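Local coordinates for protein Mypaa.01249.c (Mycobacterium paratuberculosis, PDB 3RD5) that is of uncharacterised function but belongs to the short-chain dehydrogenase/reductase family and probably acts as an oxidoreductase, at residues A[23-28]-A[50-55]. Numbering follows the deposited sequence.
Sequences GANSGL and TRKGEA
In the glycine-rich turn that leads from strand 18-22 into helix 27-38, Asn-25 meets Lys-52 and Gly-53 on the first turn of helix 50-57. The two side chains run past each other in opposite directions. That of Lys-52 is fully extended, with CG anti to the backbone N (chi1 -174°), which carries its ammonium group back along the asparagine to the main chain of the turn. There Lys-52 NZ donates a hydrogen bond of 3.1 Å to Asn-25 O, tilted 18° from the carbonyl plane. On the way the lysine methylenes lie alongside the asparagine, Lys-52 CD 3.7 Å from Asn-25 CB. This turn belongs to the TGxxxGxG motif of the Rossmann fold, to which Gly-23 and Gly-27 contribute and which in relatives lies against the pyrophosphate and adenosine part of the dinucleotide cofactor. Asn-25 has a left-handed helical backbone, with its CB directed at helix 50-57. Its amide reaches the helix backbone, where Asn-25 OD1 lies 3.3 Å from Gly-53 CA, a close approach at a residue with no side chain. Asn-25 ND2 donates to the carbonyl O of Asp-49, and OD1 of that aspartate accepts from Lys-52 N.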
ATOM      1  N   GLY A  23       2.889  -8.097  -1.946  1.00 15.71           N
ATOM      2  CA  GLY A  23       4.265  -8.218  -1.470  1.00 17.95           C
ATOM      3  C   GLY A  23       5.287  -8.143  -2.510  1.00 19.91           C
ATOM      4  O   GLY A  23       5.014  -8.342  -3.677  1.00 20.62           O
ATOM      5  N   ALA A  24       6.503  -7.825  -2.058  1.00 21.57           N
ATOM      6  CA  ALA A  24       7.667  -7.723  -2.893  1.00 23.54           C
ATOM      7  C   ALA A  24       8.701  -8.777  -2.463  1.00 26.82           C
ATOM      8  O   ALA A  24       9.880  -8.654  -2.822  1.00 29.06           O
ATOM      9  CB  ALA A  24       8.216  -6.279  -2.786  1.00 24.66           C
ATOM     10  N   ASN A  25       8.235  -9.828  -1.768  1.00 28.00           N
ATOM     11  CA  ASN A  25       9.056 -10.961  -1.228  1.00 30.43           C
ATOM     12  C   ASN A  25      10.209 -10.421  -0.379  1.00 30.13           C
ATOM     13  O   ASN A  25      11.376 -10.859  -0.429  1.00 32.46           O
ATOM     14  CB  ASN A  25       9.475 -11.962  -2.327  1.00 31.81           C
ATOM     15  CG  ASN A  25       8.414 -13.085  -2.557  1.00 34.06           C
ATOM     16  OD1 ASN A  25       7.928 -13.727  -1.610  1.00 36.17           O
ATOM     17  ND2 ASN A  25       8.056 -13.305  -3.811  1.00 30.87           N
ATOM     18  N   SER A  26       9.829  -9.434   0.418  1.00 28.38           N
ATOM     19  CA  SER A  26      10.716  -8.812   1.326  1.00 27.42           C
ATOM     20  C   SER A  26      10.133  -8.904   2.736  1.00 24.13           C
ATOM     21  O   SER A  26       8.971  -9.330   2.980  1.00 22.16           O
ATOM     22  CB  SER A  26      10.953  -7.370   0.899  1.00 27.70           C
ATOM     23  OG  SER A  26      12.095  -6.839   1.548  1.00 32.88           O
ATOM     24  N   GLY A  27      10.967  -8.491   3.656  1.00 22.41           N
ATOM     25  CA  GLY A  27      10.751  -8.666   5.020  1.00 21.02           C
ATOM     26  C   GLY A  27       9.506  -7.996   5.529  1.00 18.70           C
ATOM     27  O   GLY A  27       8.814  -8.560   6.327  1.00 18.79           O
ATOM     28  N   LEU A  28       9.254  -6.770   5.109  1.00 17.50           N
ATOM     29  CA  LEU A  28       8.141  -5.988   5.625  1.00 17.42           C
ATOM     30  C   LEU A  28       6.794  -6.726   5.441  1.00 16.20           C
ATOM     31  O   LEU A  28       6.021  -6.905   6.387  1.00 16.20           O
ATOM     32  CB  LEU A  28       8.097  -4.620   4.899  1.00 19.03           C
ATOM     33  CG  LEU A  28       7.020  -3.649   5.299  1.00 17.52           C
ATOM     34  CD1 LEU A  28       7.115  -3.277   6.791  1.00 21.76           C
ATOM     35  CD2 LEU A  28       7.138  -2.360   4.425  1.00 19.26           C
ATOM     36  N   THR A  50       5.912 -16.401  -7.107  1.00 22.20           N
ATOM     37  CA  THR A  50       5.137 -17.299  -6.248  1.00 21.98           C
ATOM     38  C   THR A  50       5.936 -18.482  -5.715  1.00 23.60           C
ATOM     39  O   THR A  50       5.614 -19.012  -4.652  1.00 23.11           O
ATOM     40  CB  THR A  50       3.860 -17.800  -6.936  1.00 22.14           C
ATOM     41  OG1 THR A  50       4.220 -18.533  -8.121  1.00 26.05           O
ATOM     42  CG2 THR A  50       2.894 -16.658  -7.291  1.00 22.89           C
ATOM     43  N   ARG A  51       6.987 -18.899  -6.406  1.00 24.66           N
ATOM     44  CA  ARG A  51       7.822 -19.980  -5.902  1.00 26.35           C
ATOM     45  C   ARG A  51       8.497 -19.530  -4.603  1.00 26.17           C
ATOM     46  O   ARG A  51       8.481 -20.256  -3.591  1.00 25.50           O
ATOM     47  CB  ARG A  51       8.847 -20.405  -6.966  1.00 29.09           C
ATOM     48  N   LYS A  52       9.099 -18.347  -4.623  1.00 25.67           N
ATOM     49  CA  LYS A  52       9.742 -17.793  -3.438  1.00 26.03           C
ATOM     50  C   LYS A  52       8.688 -17.549  -2.348  1.00 24.59           C
ATOM     51  O   LYS A  52       8.919 -17.855  -1.177  1.00 24.78           O
ATOM     52  CB  LYS A  52      10.416 -16.471  -3.792  1.00 27.67           C
ATOM     53  CG  LYS A  52      11.244 -15.827  -2.705  1.00 32.23           C
ATOM     54  CD  LYS A  52      11.939 -14.560  -3.254  1.00 38.85           C
ATOM     55  CE  LYS A  52      12.643 -13.749  -2.165  1.00 42.48           C
ATOM     56  NZ  LYS A  52      12.970 -12.349  -2.640  1.00 45.35           N
ATOM     57  N   GLY A  53       7.553 -16.987  -2.741  1.00 21.54           N
ATOM     58  CA  GLY A  53       6.484 -16.719  -1.772  1.00 20.87           C
ATOM     59  C   GLY A  53       6.006 -17.972  -1.048  1.00 20.85           C
ATOM     60  O   GLY A  53       5.855 -17.986   0.185  1.00 20.55           O
ATOM     61  N   GLU A  54       5.750 -19.027  -1.812  1.00 20.83           N
ATOM     62  CA  GLU A  54       5.259 -20.265  -1.233  1.00 21.82           C
ATOM     63  C   GLU A  54       6.319 -20.902  -0.335  1.00 22.67           C
ATOM     64  O   GLU A  54       5.992 -21.436   0.733  1.00 22.88           O
ATOM     65  CB  GLU A  54       4.802 -21.219  -2.344  1.00 23.65           C
ATOM     66  CG  GLU A  54       4.352 -22.583  -1.922  1.00 25.01           C
ATOM     67  CD  GLU A  54       3.111 -22.574  -1.062  1.00 24.62           C
ATOM     68  OE1 GLU A  54       2.461 -21.537  -0.906  1.00 24.92           O
ATOM     69  OE2 GLU A  54       2.778 -23.668  -0.587  1.00 27.93           O
ATOM     70  N   ALA A  55       7.589 -20.858  -0.725  1.00 23.09           N
ATOM     71  CA  ALA A  55       8.613 -21.454   0.139  1.00 25.10           C
ATOM     72  C   ALA A  55       8.623 -20.784   1.525  1.00 25.35           C
ATOM     73  O   ALA A  55       8.876 -21.449   2.536  1.00 27.22           O
ATOM     74  CB  ALA A  55      10.024 -21.398  -0.512  1.00 27.48           C
TER